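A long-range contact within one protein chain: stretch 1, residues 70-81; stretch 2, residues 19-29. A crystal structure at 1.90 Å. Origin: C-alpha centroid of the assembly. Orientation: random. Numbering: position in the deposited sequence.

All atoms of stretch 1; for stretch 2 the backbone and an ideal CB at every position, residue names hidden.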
# COMPACT_ATOMS: atom_id res chain seq x y z
N HIS A 70 -7.05 -8.55 -13.17
CA HIS A 70 -5.61 -8.25 -13.19
C HIS A 70 -4.74 -9.34 -12.60
O HIS A 70 -3.64 -9.59 -13.06
CB HIS A 70 -5.32 -6.92 -12.50
CG HIS A 70 -6.03 -5.75 -13.12
ND1 HIS A 70 -6.14 -5.60 -14.46
CD2 HIS A 70 -6.70 -4.67 -12.55
CE1 HIS A 70 -6.84 -4.48 -14.73
NE2 HIS A 70 -7.18 -3.91 -13.56
N ILE A 71 -5.25 -10.01 -11.58
CA ILE A 71 -4.53 -11.13 -10.99
C ILE A 71 -4.46 -12.33 -11.95
O ILE A 71 -3.37 -12.88 -12.16
CB ILE A 71 -5.10 -11.50 -9.60
CG1 ILE A 71 -4.70 -10.38 -8.61
CG2 ILE A 71 -4.56 -12.86 -9.14
CD1 ILE A 71 -5.38 -10.47 -7.27
N VAL A 72 -5.60 -12.72 -12.54
CA VAL A 72 -5.65 -13.78 -13.56
C VAL A 72 -4.72 -13.42 -14.74
O VAL A 72 -3.86 -14.22 -15.15
CB VAL A 72 -7.10 -14.07 -14.01
CG1 VAL A 72 -7.13 -14.94 -15.26
CG2 VAL A 72 -7.87 -14.78 -12.88
N PHE A 73 -4.87 -12.20 -15.25
CA PHE A 73 -4.01 -11.69 -16.32
C PHE A 73 -2.53 -11.72 -15.94
O PHE A 73 -1.70 -12.23 -16.70
CB PHE A 73 -4.45 -10.27 -16.72
CG PHE A 73 -3.68 -9.66 -17.87
CD1 PHE A 73 -2.40 -9.14 -17.69
CD2 PHE A 73 -4.27 -9.54 -19.13
CE1 PHE A 73 -1.71 -8.53 -18.75
CE2 PHE A 73 -3.59 -8.93 -20.18
CZ PHE A 73 -2.30 -8.42 -20.00
N GLY A 74 -2.20 -11.19 -14.76
CA GLY A 74 -0.82 -11.16 -14.29
C GLY A 74 -0.12 -12.51 -14.29
O GLY A 74 1.04 -12.61 -14.69
N LYS A 75 -0.81 -13.56 -13.84
CA LYS A 75 -0.26 -14.92 -13.85
C LYS A 75 0.18 -15.39 -15.23
O LYS A 75 1.11 -16.21 -15.34
CB LYS A 75 -1.28 -15.94 -13.34
CG LYS A 75 -1.93 -15.60 -12.03
CD LYS A 75 -0.92 -15.62 -10.93
CE LYS A 75 -0.91 -14.31 -10.16
NZ LYS A 75 0.29 -14.52 -9.33
N THR A 76 -0.49 -14.90 -16.27
CA THR A 76 -0.24 -15.36 -17.64
C THR A 76 0.95 -14.63 -18.25
O THR A 76 1.56 -15.10 -19.22
CB THR A 76 -1.45 -15.16 -18.59
OG1 THR A 76 -1.56 -13.77 -18.99
CG2 THR A 76 -2.73 -15.63 -17.95
N VAL A 77 1.28 -13.48 -17.67
CA VAL A 77 2.33 -12.61 -18.26
C VAL A 77 3.71 -13.29 -18.48
O VAL A 77 4.28 -13.19 -19.59
CB VAL A 77 2.45 -11.27 -17.51
CG1 VAL A 77 3.67 -10.46 -17.99
CG2 VAL A 77 1.17 -10.45 -17.71
N PRO A 78 4.25 -14.00 -17.46
CA PRO A 78 5.56 -14.65 -17.66
C PRO A 78 5.61 -15.56 -18.91
O PRO A 78 6.62 -15.55 -19.62
CB PRO A 78 5.73 -15.49 -16.38
CG PRO A 78 4.91 -14.77 -15.35
CD PRO A 78 3.69 -14.32 -16.12
N ASP A 79 4.53 -16.29 -19.18
CA ASP A 79 4.50 -17.28 -20.27
C ASP A 79 3.93 -16.78 -21.59
O ASP A 79 4.22 -17.35 -22.65
CB ASP A 79 3.70 -18.50 -19.82
CG ASP A 79 4.24 -19.09 -18.54
OD1 ASP A 79 5.45 -19.36 -18.47
OD2 ASP A 79 3.46 -19.29 -17.59
N ILE A 80 3.10 -15.74 -21.55
CA ILE A 80 2.40 -15.29 -22.75
C ILE A 80 2.96 -13.97 -23.29
O ILE A 80 3.21 -13.87 -24.49
CB ILE A 80 0.87 -15.16 -22.50
CG1 ILE A 80 0.30 -16.48 -21.99
CG2 ILE A 80 0.13 -14.66 -23.75
CD1 ILE A 80 0.55 -17.69 -22.88
N SER A 81 3.15 -12.98 -22.43
CA SER A 81 3.41 -11.62 -22.91
C SER A 81 4.73 -11.03 -22.44
O SER A 81 5.00 -9.85 -22.70
CB SER A 81 2.23 -10.68 -22.62
OG SER A 81 1.85 -10.72 -21.25
N UNK A 19 -1.57 -26.20 -23.94
CA UNK A 19 -2.06 -25.66 -22.68
C UNK A 19 -0.87 -25.34 -21.78
O UNK A 19 -0.01 -26.19 -21.55
CB UNK A 19 -3.01 -26.64 -22.00
N UNK A 20 -0.82 -24.10 -21.29
CA UNK A 20 0.21 -23.68 -20.36
C UNK A 20 -0.40 -23.51 -18.96
O UNK A 20 -1.37 -22.75 -18.78
CB UNK A 20 0.87 -22.38 -20.83
N UNK A 21 0.17 -24.22 -17.99
CA UNK A 21 -0.23 -24.09 -16.59
C UNK A 21 0.69 -23.07 -15.93
O UNK A 21 1.88 -23.32 -15.80
CB UNK A 21 -0.17 -25.44 -15.86
N UNK A 22 0.16 -21.92 -15.56
CA UNK A 22 0.93 -20.85 -15.00
C UNK A 22 1.34 -21.02 -13.57
O UNK A 22 0.65 -21.62 -12.78
CB UNK A 22 0.14 -19.55 -15.13
N UNK A 23 2.44 -20.42 -13.22
CA UNK A 23 2.94 -20.44 -11.87
C UNK A 23 2.21 -19.52 -10.91
O UNK A 23 1.45 -18.69 -11.32
CB UNK A 23 4.43 -20.08 -11.88
N UNK A 24 2.49 -19.66 -9.64
CA UNK A 24 2.07 -18.71 -8.65
C UNK A 24 0.61 -18.51 -8.43
O UNK A 24 0.09 -17.47 -8.61
CB UNK A 24 2.68 -17.35 -9.00
N UNK A 25 -0.06 -19.55 -7.98
CA UNK A 25 -1.42 -19.44 -7.54
C UNK A 25 -1.50 -18.46 -6.38
O UNK A 25 -0.60 -18.33 -5.62
CB UNK A 25 -1.97 -20.81 -7.14
N UNK A 26 -2.57 -17.70 -6.33
CA UNK A 26 -2.64 -16.57 -5.46
C UNK A 26 -3.85 -16.50 -4.58
O UNK A 26 -4.92 -16.31 -5.06
CB UNK A 26 -2.56 -15.29 -6.30
N UNK A 27 -3.65 -16.55 -3.28
CA UNK A 27 -4.72 -16.33 -2.30
C UNK A 27 -4.97 -14.83 -2.21
O UNK A 27 -4.04 -14.04 -2.02
CB UNK A 27 -4.36 -16.91 -0.93
N UNK A 28 -6.24 -14.45 -2.37
CA UNK A 28 -6.61 -13.04 -2.35
C UNK A 28 -7.17 -12.69 -0.98
O UNK A 28 -8.07 -13.38 -0.45
CB UNK A 28 -7.63 -12.72 -3.45
N UNK A 29 -6.61 -11.65 -0.37
CA UNK A 29 -6.97 -11.33 1.02
C UNK A 29 -7.51 -9.92 1.17
O UNK A 29 -7.49 -9.11 0.23
CB UNK A 29 -5.76 -11.51 1.93

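Position 19 has extended backbone angles (-104/126), and no atom of stretch 1 lies within 5.5 Å of its ideal CB. The contact sets no demand here, and many residues would fit. The deposited residue is Thr19, which makes no contact with stretch 1.

At position 20 the strand continues (-107/123) and CA-to-CB points toward the helix. The ideal CB is 4.9 Å from Asp79 CB and 5.1 Å from Ile80 CD1, so a branched or longer aliphatic chain could reach the isoleucine, while a polar one might address the carboxylate. The residue is Ile20 (chi1 m, chi2 t). Its CD1 packs 3.7 Å from Ile80 CD1, and its CG2 lies 3.8 Å from Asp79 OD2.

Position 21 alternates as a strand should: CA-to-CB points away, leaving the choice open. It is Val21, whose carbonyl O accepts a hydrogen bond from water 1 at 3.3 Å; that water also donates weakly to Asp79 OD2 at 3.2 Å.

Position 22 is the most constrained. The CA of position 22 is 6.2 Å from Lys75 CA, and the ideal CB is 3.5 Å from Lys75 O and 4.1 Å from Asp79 OD2. The short distance to Lys75 O brings the start of the side chain against the helix, and a flat or slim group could lie along it; the nearby carboxylate favours a donor: histidine, asparagine, serine or threonine are all plausible. The residue is His22, chi1 m. ND1 donates to Asp79 OD2 at 2.7 Å with an N-H...acceptor angle of 164°, a nearly straight bond made at the ring edge. Thr76 CA sits over one face, 3.7 Å from the ring centroid and 10° off the normal, a CH-pi contact.

At position 23 CA-to-CB points sideways with no stretch 1 atom within 5.5 Å, so a small side chain suffices, though larger ones are not excluded by this helix. Ala23 contributes mainly through its backbone. Its N donates to water 3 at 3.0 Å, which donates to Asp79 OD2 at 2.7 Å; water 2 donates to both Ala23 O and Lys75 O at 2.8 Å.

Position 24 has positive phi (63/63), which would suit glycine, asparagine or aspartate, yet its ideal CB points toward Lys75 NZ, 3.7 Å away. The residue is Thr24, with chi1 between wells at -33°. The carbonyl O accepts from Lys75 NZ at 3.0 Å, and CG2 lies 3.6 Å from NZ.

Position 25 points away, and its phi of -60° is compatible with proline, among others. It is Pro25.

At position 26 the extended chain directs CB toward the helix, 4.2 Å from both Lys75 NZ and Ile71 CG2. A chain with an aliphatic beginning would suit. Arg26 places CG 4.1 Å from Ile71 CG2, while Arg26 NH1 donates to the backbone O of position 27 at 2.9 Å.

Position 27 is out of reach and unconstrained: Thr27.

Position 28 points toward Ile71, its ideal CB 5.0 Å from CD1; leucine, isoleucine or methionine could close the gap. Ile28 does so, CD1 to Ile71 CD1 at 3.7 Å.

Position 29 is out of reach of stretch 1, which sets no preference. It is Thr29, whose side chain caps a backbone N just past the stretch.

Stretch 2 (19-29) TIVHATPRTIT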
# COMPACT_ATOMS: atom_id res chain seq x y z
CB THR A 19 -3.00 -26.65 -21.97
OG1 THR A 19 -4.12 -26.89 -22.82
CG2 THR A 19 -3.50 -26.08 -20.65
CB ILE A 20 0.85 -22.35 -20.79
CG1 ILE A 20 1.44 -22.47 -22.21
CG2 ILE A 20 1.91 -21.92 -19.78
CD1 ILE A 20 1.86 -21.16 -22.82
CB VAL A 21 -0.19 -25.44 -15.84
CG1 VAL A 21 -0.55 -25.26 -14.36
CG2 VAL A 21 -1.11 -26.45 -16.50
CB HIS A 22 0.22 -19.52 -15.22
CG HIS A 22 -0.15 -19.25 -16.65
ND1 HIS A 22 0.75 -19.04 -17.58
CD2 HIS A 22 -1.36 -19.18 -17.28
CE1 HIS A 22 0.17 -18.84 -18.73
NE2 HIS A 22 -1.12 -18.92 -18.56
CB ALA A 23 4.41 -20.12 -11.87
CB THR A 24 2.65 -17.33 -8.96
OG1 THR A 24 3.91 -17.49 -9.56
CG2 THR A 24 2.80 -16.53 -7.73
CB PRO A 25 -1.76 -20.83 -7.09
CG PRO A 25 -0.49 -21.47 -6.80
CD PRO A 25 0.52 -20.85 -7.69
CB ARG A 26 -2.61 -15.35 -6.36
CG ARG A 26 -2.77 -14.05 -5.63
CD ARG A 26 -1.48 -13.64 -4.99
NE ARG A 26 -1.29 -12.22 -5.05
CZ ARG A 26 -1.95 -11.36 -4.31
NH1 ARG A 26 -2.83 -11.79 -3.45
NH2 ARG A 26 -1.73 -10.09 -4.44
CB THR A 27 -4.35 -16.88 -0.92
OG1 THR A 27 -4.10 -18.28 -1.03
CG2 THR A 27 -5.47 -16.64 0.09
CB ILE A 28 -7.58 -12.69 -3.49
CG1 ILE A 28 -6.94 -13.02 -4.85
CG2 ILE A 28 -7.95 -11.21 -3.45
CD1 ILE A 28 -7.89 -12.85 -6.03
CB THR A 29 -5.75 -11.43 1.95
OG1 THR A 29 -4.86 -10.34 1.65
CG2 THR A 29 -5.01 -12.74 1.74
O HOH W 1 4.62 -22.25 -17.19
O HOH W 2 2.60 -16.84 -13.07
O HOH W 3 4.14 -18.86 -15.06
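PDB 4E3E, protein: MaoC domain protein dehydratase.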